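PDB 4FYE: SidF, inhibitor of growth family, member 3 from Legionella pneumophila subsp. pneumophila, which acts as a phosphoinositide phosphatase, probably removing the 3-phosphate from phosphatidylinositol phosphates at the membrane. Local coordinates for residues A[185-190]-A[697-702]; A[271-276]-A[356-361]; A[627-632]-A[657-662]; A[661-666]-A[673-678]. The protein carries 1 engineered substitution. One frame throughout, in Å; residues are numbered along the deposited sequence.

Contact 1 of 4, residues A[185-190]-A[697-702]; sequences LIHRFK and DRELTT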
loop_
_atom_site.group_PDB
_atom_site.type_symbol
_atom_site.label_atom_id
_atom_site.label_comp_id
_atom_site.label_asym_id
_atom_site.label_seq_id
_atom_site.Cartn_x
_atom_site.Cartn_y
_atom_site.Cartn_z
ATOM N N LEU A 185 -5.191 12.805 -0.531
ATOM C CA LEU A 185 -4.679 13.312 0.693
ATOM C C LEU A 185 -3.221 13.710 0.582
ATOM O O LEU A 185 -2.376 12.919 0.092
ATOM C CB LEU A 185 -4.814 12.257 1.769
ATOM C CG LEU A 185 -6.122 11.498 1.756
ATOM C CD1 LEU A 185 -5.835 10.301 2.655
ATOM C CD2 LEU A 185 -7.276 12.367 2.312
ATOM N N ILE A 186 -2.923 14.923 1.083
ATOM C CA ILE A 186 -1.601 15.521 0.953
ATOM C C ILE A 186 -1.020 16.031 2.271
ATOM O O ILE A 186 -1.674 16.745 3.035
ATOM C CB ILE A 186 -1.621 16.680 -0.059
ATOM C CG1 ILE A 186 -2.179 16.205 -1.382
ATOM C CG2 ILE A 186 -0.190 17.156 -0.376
ATOM C CD1 ILE A 186 -2.077 17.267 -2.466
ATOM N N HIS A 187 0.218 15.666 2.541
ATOM C CA HIS A 187 0.982 16.313 3.599
ATOM C C HIS A 187 2.210 16.970 3.068
ATOM O O HIS A 187 3.098 16.263 2.517
ATOM C CB HIS A 187 1.400 15.296 4.603
ATOM C CG HIS A 187 2.113 15.868 5.798
ATOM N ND1 HIS A 187 2.875 15.124 6.580
ATOM C CD2 HIS A 187 2.225 17.164 6.263
ATOM C CE1 HIS A 187 3.379 15.853 7.567
ATOM N NE2 HIS A 187 3.013 17.124 7.344
ATOM N N ARG A 188 2.283 18.294 3.241
ATOM C CA ARG A 188 3.477 19.110 2.911
ATOM C C ARG A 188 4.258 19.584 4.132
ATOM O O ARG A 188 3.669 20.101 5.104
ATOM C CB ARG A 188 3.026 20.404 2.238
ATOM C CG ARG A 188 2.034 20.122 1.120
ATOM C CD ARG A 188 1.427 21.428 0.544
ATOM N NE ARG A 188 2.396 22.205 -0.212
ATOM C CZ ARG A 188 2.123 22.818 -1.365
ATOM N NH1 ARG A 188 0.902 22.763 -1.897
ATOM N NH2 ARG A 188 3.073 23.498 -1.991
ATOM N N PHE A 189 5.585 19.516 4.016
ATOM C CA PHE A 189 6.536 19.847 5.087
ATOM C C PHE A 189 7.995 20.013 4.557
ATOM O O PHE A 189 8.383 19.346 3.614
ATOM C CB PHE A 189 6.554 18.722 6.173
ATOM C CG PHE A 189 6.882 17.310 5.617
ATOM C CD1 PHE A 189 5.899 16.529 4.999
ATOM C CD2 PHE A 189 8.197 16.782 5.700
ATOM C CE1 PHE A 189 6.201 15.275 4.416
ATOM C CE2 PHE A 189 8.504 15.514 5.144
ATOM C CZ PHE A 189 7.493 14.744 4.540
ATOM N N LYS A 190 8.815 20.834 5.206
ATOM C CA LYS A 190 10.262 20.833 4.972
ATOM C C LYS A 190 10.964 19.706 5.737
ATOM O O LYS A 190 11.092 19.755 6.945
ATOM C CB LYS A 190 10.846 22.200 5.339
ATOM C CG LYS A 190 10.391 23.333 4.403
ATOM C CD LYS A 190 10.575 24.773 4.965
ATOM C CE LYS A 190 11.970 25.341 4.696
ATOM N NZ LYS A 190 12.372 25.403 3.243
ATOM N N ASP A 697 11.150 11.283 10.893
ATOM C CA ASP A 697 10.233 10.237 11.244
ATOM C C ASP A 697 8.977 10.907 11.874
ATOM O O ASP A 697 7.899 10.456 11.661
ATOM C CB ASP A 697 10.927 9.206 12.166
ATOM C CG ASP A 697 10.235 7.822 12.168
ATOM O OD1 ASP A 697 9.586 7.433 11.151
ATOM O OD2 ASP A 697 10.377 7.095 13.181
ATOM N N ARG A 698 9.148 12.033 12.578
ATOM C CA ARG A 698 8.066 12.714 13.235
ATOM C C ARG A 698 7.075 13.177 12.222
ATOM O O ARG A 698 5.887 13.251 12.504
ATOM C CB ARG A 698 8.560 13.879 14.095
ATOM C CG ARG A 698 9.183 13.401 15.394
ATOM C CD ARG A 698 9.623 14.551 16.219
ATOM N NE ARG A 698 10.091 14.118 17.536
ATOM C CZ ARG A 698 10.630 14.956 18.444
ATOM N NH1 ARG A 698 10.786 16.238 18.133
ATOM N NH2 ARG A 698 11.009 14.515 19.670
ATOM N N GLU A 699 7.502 13.363 11.000
ATOM C CA GLU A 699 6.576 13.960 10.032
ATOM C C GLU A 699 5.553 12.913 9.558
ATOM O O GLU A 699 4.386 13.240 9.299
ATOM C CB GLU A 699 7.318 14.528 8.820
ATOM C CG GLU A 699 8.288 15.688 9.057
ATOM C CD GLU A 699 7.588 16.926 9.576
ATOM O OE1 GLU A 699 8.307 17.856 9.935
ATOM O OE2 GLU A 699 6.330 16.981 9.661
ATOM N N LEU A 700 5.992 11.658 9.488
ATOM C CA LEU A 700 5.299 10.613 8.722
ATOM C C LEU A 700 3.992 10.076 9.312
ATOM O O LEU A 700 3.242 9.380 8.640
ATOM C CB LEU A 700 6.268 9.477 8.430
ATOM C CG LEU A 700 7.585 10.085 7.965
ATOM C CD1 LEU A 700 8.656 9.010 7.961
ATOM C CD2 LEU A 700 7.404 10.682 6.574
ATOM N N THR A 701 3.627 10.400 10.541
ATOM C CA THR A 701 2.338 9.793 11.025
ATOM C C THR A 701 1.157 10.594 10.576
ATOM O O THR A 701 -0.019 10.141 10.619
ATOM C CB THR A 701 2.289 9.642 12.531
ATOM O OG1 THR A 701 3.124 10.675 13.098
ATOM C CG2 THR A 701 2.837 8.229 12.908
ATOM N N THR A 702 1.435 11.772 10.078
ATOM C CA THR A 702 0.320 12.646 9.794
ATOM C C THR A 702 -0.548 12.203 8.617
ATOM O O THR A 702 -1.772 12.192 8.746
ATOM C CB THR A 702 0.645 14.168 9.966
ATOM O OG1 THR A 702 0.670 14.812 8.732
ATOM C CG2 THR A 702 1.911 14.390 10.680
#
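His187 and Phe189, two residues apart on strand 184-189 and so on the same face of the six-stranded mixed sheet, meet Glu699 and Thr702 where helix 692-699 gives way to helix 701-712. This is plain sheet-to-helix packing, and it is buried throughout.

Glu699 lies over one face of the Phe189 ring, its CB 4.0 Å from the ring centroid and only 15° off the normal, a CH-pi contact. Glu699 CG is the closest atom of that side chain to the ring, 3.5 Å from Phe189 CD2, and the carboxylate runs on past the ring with its plane just 16° from that of the phenyl group. Phe189 takes a chi1 of 56°, with CG between its own N and C, and this turns the ring back so that its CD1 sits over the centre of one face of His187. The imidazole is thereby sandwiched, because Thr702 OG1 stands over the opposite face, 3.0 Å above the plane and toward the rim.

The polar contacts lie mostly outside these segments. Ser56 OG bonds both His187 NE2 and Glu699 OE2, bridging the two side chains, while Tyr58 OH holds Glu699 OE1. At the edge of the imidazole, in its plane, the backbone carbonyl comes close: Glu699 O is 3.3 Å from His187 CE1.

Contact 2 of 4, residues A[271-276]-A[356-361]; sequences GARMPY and ECYTQV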
loop_
_atom_site.group_PDB
_atom_site.type_symbol
_atom_site.label_atom_id
_atom_site.label_comp_id
_atom_site.label_asym_id
_atom_site.label_seq_id
_atom_site.Cartn_x
_atom_site.Cartn_y
_atom_site.Cartn_z
ATOM N N GLY A 271 -5.780 -3.755 0.381
ATOM C CA GLY A 271 -5.907 -4.425 1.652
ATOM C C GLY A 271 -6.245 -5.817 1.204
ATOM O O GLY A 271 -5.943 -6.161 0.073
ATOM N N ALA A 272 -6.810 -6.647 2.060
ATOM C CA ALA A 272 -7.036 -8.008 1.633
ATOM C C ALA A 272 -7.855 -7.967 0.352
ATOM O O ALA A 272 -8.809 -7.204 0.220
ATOM C CB ALA A 272 -7.761 -8.788 2.708
ATOM N N ARG A 273 -7.448 -8.799 -0.596
ATOM C CA ARG A 273 -8.031 -8.843 -1.922
ATOM C C ARG A 273 -9.240 -9.711 -1.826
ATOM O O ARG A 273 -9.930 -9.956 -2.802
ATOM C CB ARG A 273 -7.068 -9.499 -2.892
ATOM C CG ARG A 273 -6.071 -8.558 -3.519
ATOM C CD ARG A 273 -4.781 -9.284 -3.803
ATOM N NE ARG A 273 -3.657 -8.550 -3.265
ATOM C CZ ARG A 273 -2.617 -8.169 -3.981
ATOM N NH1 ARG A 273 -2.560 -8.460 -5.266
ATOM N NH2 ARG A 273 -1.637 -7.498 -3.413
ATOM N N MET A 274 -9.462 -10.224 -0.633
ATOM C CA MET A 274 -10.468 -11.178 -0.448
ATOM C C MET A 274 -11.363 -10.681 0.598
ATOM O O MET A 274 -10.919 -10.045 1.533
ATOM C CB MET A 274 -9.841 -12.452 -0.023
ATOM C CG MET A 274 -8.947 -12.275 1.148
ATOM S SD MET A 274 -9.006 -13.905 1.901
ATOM C CE MET A 274 -7.650 -14.575 0.954
ATOM N N PRO A 275 -12.654 -10.964 0.440
ATOM C CA PRO A 275 -13.582 -10.535 1.461
ATOM C C PRO A 275 -13.469 -11.451 2.693
ATOM O O PRO A 275 -14.152 -12.476 2.826
ATOM C CB PRO A 275 -14.943 -10.626 0.760
ATOM C CG PRO A 275 -14.719 -11.387 -0.527
ATOM C CD PRO A 275 -13.288 -11.815 -0.586
ATOM N N TYR A 276 -12.554 -11.063 3.555
ATOM C CA TYR A 276 -12.329 -11.637 4.878
ATOM C C TYR A 276 -13.562 -12.073 5.702
ATOM O O TYR A 276 -13.632 -13.213 6.159
ATOM C CB TYR A 276 -11.509 -10.630 5.712
ATOM C CG TYR A 276 -11.920 -9.133 5.643
ATOM C CD1 TYR A 276 -13.060 -8.681 4.926
ATOM C CD2 TYR A 276 -11.167 -8.175 6.324
ATOM C CE1 TYR A 276 -13.399 -7.329 4.886
ATOM C CE2 TYR A 276 -11.495 -6.830 6.290
ATOM C CZ TYR A 276 -12.603 -6.411 5.580
ATOM O OH TYR A 276 -12.885 -5.071 5.585
ATOM N N GLU A 356 4.239 -7.159 -10.346
ATOM C CA GLU A 356 3.836 -6.785 -9.016
ATOM C C GLU A 356 4.716 -7.414 -7.948
ATOM O O GLU A 356 4.931 -8.624 -7.975
ATOM C CB GLU A 356 2.401 -7.180 -8.778
ATOM C CG GLU A 356 1.895 -6.775 -7.406
ATOM C CD GLU A 356 0.548 -7.425 -6.999
ATOM O OE1 GLU A 356 0.123 -7.122 -5.851
ATOM O OE2 GLU A 356 -0.103 -8.190 -7.796
ATOM N N CYS A 357 5.207 -6.591 -7.007
ATOM C CA CYS A 357 5.920 -7.080 -5.821
ATOM C C CYS A 357 5.077 -6.782 -4.561
ATOM O O CYS A 357 4.969 -5.640 -4.102
ATOM C CB CYS A 357 7.311 -6.432 -5.711
ATOM S SG CYS A 357 8.203 -6.900 -4.172
ATOM N N TYR A 358 4.452 -7.800 -4.016
ATOM C CA TYR A 358 3.549 -7.599 -2.895
ATOM C C TYR A 358 4.337 -7.879 -1.611
ATOM O O TYR A 358 4.643 -9.004 -1.323
ATOM C CB TYR A 358 2.314 -8.500 -3.100
ATOM C CG TYR A 358 1.346 -8.500 -1.967
ATOM C CD1 TYR A 358 1.055 -7.337 -1.259
ATOM C CD2 TYR A 358 0.670 -9.655 -1.616
ATOM C CE1 TYR A 358 0.144 -7.354 -0.205
ATOM C CE2 TYR A 358 -0.204 -9.683 -0.547
ATOM C CZ TYR A 358 -0.463 -8.542 0.164
ATOM O OH TYR A 358 -1.374 -8.588 1.221
ATOM N N THR A 359 4.749 -6.877 -0.849
ATOM C CA THR A 359 5.375 -7.252 0.437
ATOM C C THR A 359 4.304 -7.270 1.535
ATOM O O THR A 359 3.909 -6.248 2.069
ATOM C CB THR A 359 6.555 -6.371 0.803
ATOM O OG1 THR A 359 6.142 -5.057 0.643
ATOM C CG2 THR A 359 7.770 -6.603 -0.209
ATOM N N GLN A 360 3.816 -8.461 1.837
ATOM C CA GLN A 360 2.770 -8.599 2.844
ATOM C C GLN A 360 3.410 -8.656 4.232
ATOM O O GLN A 360 4.575 -9.095 4.385
ATOM C CB GLN A 360 2.025 -9.897 2.570
ATOM C CG GLN A 360 0.766 -10.114 3.350
ATOM C CD GLN A 360 0.168 -11.502 3.065
ATOM O OE1 GLN A 360 0.861 -12.551 3.153
ATOM N NE2 GLN A 360 -1.129 -11.517 2.738
ATOM N N VAL A 361 2.631 -8.283 5.240
ATOM C CA VAL A 361 3.159 -8.019 6.559
ATOM C C VAL A 361 2.242 -8.528 7.743
ATOM O O VAL A 361 2.469 -8.273 8.889
ATOM C CB VAL A 361 3.533 -6.525 6.526
ATOM C CG1 VAL A 361 2.682 -5.689 7.415
ATOM C CG2 VAL A 361 5.032 -6.305 6.608
#
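Arg273 and Glu356 approach from opposite directions and meet with guanidinium and carboxylate nearly coplanar, 10° between their planes. The salt bridge is end-on but forked: NH1 and NH2 of Arg273 both give a hydrogen to the same oxygen, at 3.1 Å from NH1 to Glu356 OE1 and 3.0 Å from NH2 to Glu356 OE1. Both bonds lie in the guanidinium plane and are moderately bent. NH1 uses the syn lone pair of OE1, whereas NH2 meets that oxygen nearly in line with its C-O bond. Glu356 reaches across because its chain is extended, with CG anti to the backbone N (chi1 -178°).

Tyr358, two residues on along the strand, supplies a floor for the same cation. Arg273 NH2 rides over the centre of the ring, 3.3 Å above its plane, and CZ of Arg273 is 4.3 Å from the centroid of the Tyr358 ring, a cation-pi contact. The guanidinium is tilted against the ring by 48° and does not stack flat on it. Gln360 CB lies over the opposite face of the tyrosine.

Other bonds hold the carboxylate still: Tyr410 OH and Gln298 NE2 at OE2, Thr643 OG1 at OE1. Gln298 OE1 also takes Arg273 NH1, so both partners of this buried ion pair have further hydrogen bonds. In the fold, the salt bridge ties the loop after strand 260-268 to strand 353-360 of the four-stranded sheet, with helix 284-311 beside Glu356, helix 373-387 against Arg273 and Tyr358, and strand 641-645 alongside.

Contact 3 of 4, residues A[627-632]-A[657-662]; sequences LQTLMA and AQKIVG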
loop_
_atom_site.group_PDB
_atom_site.type_symbol
_atom_site.label_atom_id
_atom_site.label_comp_id
_atom_site.label_asym_id
_atom_site.label_seq_id
_atom_site.Cartn_x
_atom_site.Cartn_y
_atom_site.Cartn_z
ATOM N N LEU A 627 13.322 -5.844 6.727
ATOM C CA LEU A 627 13.577 -6.772 5.642
ATOM C C LEU A 627 12.514 -6.486 4.606
ATOM O O LEU A 627 12.840 -6.333 3.425
ATOM C CB LEU A 627 13.601 -8.241 6.090
ATOM C CG LEU A 627 13.612 -9.327 4.983
ATOM C CD1 LEU A 627 14.794 -9.165 4.025
ATOM C CD2 LEU A 627 13.614 -10.722 5.633
ATOM N N GLN A 628 11.280 -6.304 5.079
ATOM C CA GLN A 628 10.145 -5.934 4.244
ATOM C C GLN A 628 10.444 -4.619 3.546
ATOM O O GLN A 628 10.243 -4.475 2.321
ATOM C CB GLN A 628 8.899 -5.879 5.130
ATOM C CG GLN A 628 8.603 -7.184 5.918
ATOM C CD GLN A 628 9.221 -7.238 7.321
ATOM O OE1 GLN A 628 10.315 -6.799 7.523
ATOM N NE2 GLN A 628 8.546 -7.860 8.263
ATOM N N THR A 629 11.002 -3.663 4.296
ATOM C CA THR A 629 11.327 -2.345 3.704
ATOM C C THR A 629 12.404 -2.460 2.653
ATOM O O THR A 629 12.291 -1.827 1.602
ATOM C CB THR A 629 11.832 -1.342 4.741
ATOM O OG1 THR A 629 10.812 -1.164 5.712
ATOM C CG2 THR A 629 12.103 0.036 4.096
ATOM N N LEU A 630 13.397 -3.330 2.899
ATOM C CA LEU A 630 14.523 -3.458 2.010
ATOM C C LEU A 630 14.038 -4.016 0.740
ATOM O O LEU A 630 14.254 -3.440 -0.338
ATOM C CB LEU A 630 15.622 -4.307 2.622
ATOM C CG LEU A 630 16.259 -3.457 3.724
ATOM C CD1 LEU A 630 17.125 -4.215 4.764
ATOM C CD2 LEU A 630 17.033 -2.328 3.060
ATOM N N MET A 631 13.310 -5.103 0.845
ATOM C CA MET A 631 12.801 -5.762 -0.363
ATOM C C MET A 631 11.822 -4.850 -1.110
ATOM O O MET A 631 11.836 -4.799 -2.348
ATOM C CB MET A 631 12.192 -7.119 -0.020
ATOM C CG MET A 631 13.181 -8.062 0.628
ATOM S SD MET A 631 14.469 -8.333 -0.602
ATOM C CE MET A 631 14.032 -9.921 -1.246
ATOM N N ALA A 632 11.031 -4.042 -0.389
ATOM C CA ALA A 632 10.063 -3.207 -1.146
ATOM C C ALA A 632 10.863 -2.148 -1.843
ATOM O O ALA A 632 10.634 -1.835 -2.999
ATOM C CB ALA A 632 9.041 -2.592 -0.248
ATOM N N ALA A 657 4.496 1.297 4.991
ATOM C CA ALA A 657 4.579 2.430 4.027
ATOM C C ALA A 657 5.405 3.595 4.598
ATOM O O ALA A 657 6.163 4.266 3.853
ATOM C CB ALA A 657 3.187 2.897 3.570
ATOM N N GLN A 658 5.329 3.791 5.925
ATOM C CA GLN A 658 6.065 4.857 6.605
ATOM C C GLN A 658 7.569 4.584 6.542
ATOM O O GLN A 658 8.373 5.489 6.331
ATOM C CB GLN A 658 5.654 4.924 8.103
ATOM C CG GLN A 658 6.626 5.737 8.992
ATOM C CD GLN A 658 6.240 5.902 10.523
ATOM O OE1 GLN A 658 7.043 6.464 11.314
ATOM N NE2 GLN A 658 5.092 5.415 10.942
ATOM N N LYS A 659 7.971 3.346 6.792
ATOM C CA LYS A 659 9.376 2.964 6.670
ATOM C C LYS A 659 9.869 3.165 5.221
ATOM O O LYS A 659 10.966 3.685 4.982
ATOM C CB LYS A 659 9.486 1.496 7.113
ATOM C CG LYS A 659 10.286 1.236 8.370
ATOM C CD LYS A 659 9.721 1.798 9.626
ATOM C CE LYS A 659 10.581 1.445 10.856
ATOM N NZ LYS A 659 11.605 2.475 11.315
ATOM N N ILE A 660 9.064 2.828 4.218
ATOM C CA ILE A 660 9.590 2.884 2.840
ATOM C C ILE A 660 9.623 4.327 2.387
ATOM O O ILE A 660 10.594 4.746 1.753
ATOM C CB ILE A 660 8.669 2.107 1.888
ATOM C CG1 ILE A 660 8.773 0.620 2.192
ATOM C CG2 ILE A 660 9.014 2.378 0.443
ATOM C CD1 ILE A 660 7.501 -0.122 1.855
ATOM N N VAL A 661 8.567 5.105 2.687
ATOM C CA VAL A 661 8.522 6.450 2.163
ATOM C C VAL A 661 9.605 7.229 2.894
ATOM O O VAL A 661 10.300 8.009 2.276
ATOM C CB VAL A 661 7.177 7.196 2.370
ATOM C CG1 VAL A 661 7.065 8.316 1.389
ATOM C CG2 VAL A 661 6.024 6.316 2.075
ATOM N N GLY A 662 9.770 7.003 4.202
ATOM C CA GLY A 662 10.709 7.812 4.988
ATOM C C GLY A 662 12.118 7.502 4.479
ATOM O O GLY A 662 12.990 8.374 4.368
#
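Thr629, Ala632, Lys659 and Ile660 meet without a ring or other flat side chain among them, so there are no faces or edges to stack here; aliphatic branches and one hydroxyl do the touching. Thr629 is the central residue. Its OG1 sits 3.3 Å from Lys659 CB and 3.6 Å from Lys659 CG, the two side chains crossing at about a right angle, while its methyl CG2 lies 3.9 Å from Ile660 CG1. The hydroxyl is tied back to Phe625 O one turn earlier, which fits its facing only carbon atoms of Lys659.

Helices 626-637 and 652-668 cross at -50° here, their local axes 9.3 Å apart. Strand 641-645 lies between them in sequence, and from it into helix 652-668 the chain reads SKSNNDR, consistent with a CX5R phosphatase P-loop in which a serine stands at the cysteine position.

One turn on from Thr629, Ala632 CB packs on Ile660 CD1 at 3.6 Å. Ile660 takes a chi1 of -69° that sets CG1 anti to its carbonyl carbon, and from there the chain reaches the alanine methyl. The rest of Lys659 leads away: its NZ bonds Asn726 O, and the residue makes a cation-pi contact with Phe727.

Contact 4 of 4, residues A[661-666]-A[673-678]; sequences VGNALW and GLYTGE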
loop_
_atom_site.group_PDB
_atom_site.type_symbol
_atom_site.label_atom_id
_atom_site.label_comp_id
_atom_site.label_asym_id
_atom_site.label_seq_id
_atom_site.Cartn_x
_atom_site.Cartn_y
_atom_site.Cartn_z
ATOM N N VAL A 661 8.567 5.105 2.687
ATOM C CA VAL A 661 8.522 6.450 2.163
ATOM C C VAL A 661 9.605 7.229 2.894
ATOM O O VAL A 661 10.300 8.009 2.276
ATOM C CB VAL A 661 7.177 7.196 2.370
ATOM C CG1 VAL A 661 7.065 8.316 1.389
ATOM C CG2 VAL A 661 6.024 6.316 2.075
ATOM N N GLY A 662 9.770 7.003 4.202
ATOM C CA GLY A 662 10.709 7.812 4.988
ATOM C C GLY A 662 12.118 7.502 4.479
ATOM O O GLY A 662 12.990 8.374 4.368
ATOM N N ASN A 663 12.352 6.246 4.134
ATOM C CA ASN A 663 13.653 5.884 3.678
ATOM C C ASN A 663 13.901 6.433 2.312
ATOM O O ASN A 663 15.038 6.824 2.007
ATOM C CB ASN A 663 13.853 4.360 3.654
ATOM C CG ASN A 663 15.152 3.994 2.996
ATOM O OD1 ASN A 663 16.214 4.037 3.623
ATOM N ND2 ASN A 663 15.096 3.741 1.700
ATOM N N ALA A 664 12.863 6.446 1.469
ATOM C CA ALA A 664 13.001 7.089 0.126
ATOM C C ALA A 664 13.356 8.602 0.233
ATOM O O ALA A 664 14.238 9.125 -0.504
ATOM C CB ALA A 664 11.704 6.919 -0.658
ATOM N N LEU A 665 12.673 9.312 1.145
ATOM C CA LEU A 665 12.921 10.729 1.268
ATOM C C LEU A 665 14.307 11.012 1.887
ATOM O O LEU A 665 15.035 11.883 1.464
ATOM C CB LEU A 665 11.826 11.374 2.060
ATOM C CG LEU A 665 10.508 11.558 1.291
ATOM C CD1 LEU A 665 9.527 11.944 2.359
ATOM C CD2 LEU A 665 10.559 12.658 0.207
ATOM N N TRP A 666 14.665 10.268 2.900
ATOM C CA TRP A 666 15.928 10.472 3.505
ATOM C C TRP A 666 17.040 10.279 2.478
ATOM O O TRP A 666 17.971 11.064 2.390
ATOM C CB TRP A 666 16.058 9.487 4.660
ATOM C CG TRP A 666 17.389 9.612 5.309
ATOM C CD1 TRP A 666 18.528 8.846 5.083
ATOM C CD2 TRP A 666 17.766 10.610 6.268
ATOM N NE1 TRP A 666 19.557 9.258 5.859
ATOM C CE2 TRP A 666 19.190 10.372 6.560
ATOM C CE3 TRP A 666 17.127 11.708 6.826
ATOM C CZ2 TRP A 666 19.911 11.180 7.454
ATOM C CZ3 TRP A 666 17.856 12.523 7.706
ATOM C CH2 TRP A 666 19.208 12.258 8.024
ATOM N N GLY A 673 22.546 10.836 -3.031
ATOM C CA GLY A 673 21.450 9.969 -3.446
ATOM C C GLY A 673 21.683 8.509 -3.028
ATOM O O GLY A 673 20.987 7.617 -3.483
ATOM N N LEU A 674 22.656 8.246 -2.168
ATOM C CA LEU A 674 23.041 6.862 -1.874
ATOM C C LEU A 674 22.568 6.295 -0.526
ATOM O O LEU A 674 22.613 6.958 0.529
ATOM C CB LEU A 674 24.560 6.723 -1.963
ATOM C CG LEU A 674 25.247 6.971 -3.320
ATOM C CD1 LEU A 674 26.732 6.662 -3.109
ATOM C CD2 LEU A 674 24.677 6.149 -4.471
ATOM N N TYR A 675 22.154 5.040 -0.543
ATOM C CA TYR A 675 21.528 4.473 0.641
ATOM C C TYR A 675 22.520 4.095 1.757
ATOM O O TYR A 675 23.347 3.226 1.542
ATOM C CB TYR A 675 20.668 3.286 0.227
ATOM C CG TYR A 675 20.183 2.461 1.375
ATOM C CD1 TYR A 675 19.048 2.864 2.112
ATOM C CD2 TYR A 675 20.835 1.276 1.731
ATOM C CE1 TYR A 675 18.598 2.117 3.158
ATOM C CE2 TYR A 675 20.386 0.519 2.811
ATOM C CZ TYR A 675 19.265 0.951 3.502
ATOM O OH TYR A 675 18.794 0.237 4.562
ATOM N N THR A 676 22.398 4.719 2.939
ATOM C CA THR A 676 23.244 4.432 4.140
ATOM C C THR A 676 22.613 3.491 5.183
ATOM O O THR A 676 23.305 2.961 6.057
ATOM C CB THR A 676 23.587 5.719 4.923
ATOM O OG1 THR A 676 22.390 6.331 5.494
ATOM C CG2 THR A 676 24.306 6.690 4.026
ATOM N N GLY A 677 21.306 3.280 5.113
ATOM C CA GLY A 677 20.630 2.547 6.193
ATOM C C GLY A 677 20.315 3.377 7.446
ATOM O O GLY A 677 19.614 2.917 8.358
ATOM N N GLU A 678 20.804 4.605 7.509
ATOM C CA GLU A 678 20.563 5.423 8.689
ATOM C C GLU A 678 19.091 5.502 9.124
ATOM O O GLU A 678 18.790 5.345 10.308
ATOM C CB GLU A 678 21.092 6.831 8.482
ATOM C CG GLU A 678 21.713 7.455 9.737
ATOM C CD GLU A 678 22.820 8.440 9.392
ATOM O OE1 GLU A 678 23.016 8.735 8.172
ATOM O OE2 GLU A 678 23.493 8.912 10.351
#
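An ST turn at Thr676, leading into the short helix 678-681, is laid against the side of helix 652-668, and Asn663 and Trp666 on that helix meet it. Thr676 OG1 accepts from Glu678 N at 3.1 Å, an almost straight bond (161°), with Gly677 between them at the N-cap position and at a positive phi.

Asn663 faces Tyr675. Its CG is anti to the backbone N (chi1 172°), which sends the amide out from the helix until OD1 reaches the ring edge, in the ring plane, 3.1 Å from Tyr675 CE1 and 3.4 Å from Tyr675 CD1. Amide and ring are turned 64° against each other. Gly677 N sits over the centre of one face of the same ring, 3.4 Å above the plane, so the turn folds back on its own tyrosine.

One helical turn further on, the indole of Trp666 makes looser contacts. NE1 of Trp666 is 3.9 Å from Glu678 CB, and Thr676 OG1 lies near the indole plane, at the edge. Residues of helix 692-699, Val693 and Leu696 among them, also pack on this tryptophan.

The chemistry is mild: an amide oxygen against aromatic C-H groups is at best a weak electrostatic attraction. The stronger tie of Asn663 is from ND2 to Tyr605 OH, and this probably keeps OD1 turned toward Tyr675.

How the contacts relate
Contacts 1, 3 and 4 gather round helix 652-668. Contacts 3 and 4 overlap at Val661 and Gly662, their centres about 10 Å apart, and Leu630 CD2 touches Tyr675 OH at 3.5 Å. Contact 1 reaches the helix through Leu700 and Phe189, its centre about 16 Å from theirs. Contact 2 ties the loop after edge strand 260-268 of the six-stranded sheet to strand 353-360 of the four-stranded one; its centre is about 25 Å from those of contacts 1 and 4, but Val361 and Thr359 pack on Gln628 and Ala632 of contact 3. Along the chain, contact 1 spans the others, which follow in the order 2, 3, 4. Helices 626-637 and 652-668 thus link the two sheets.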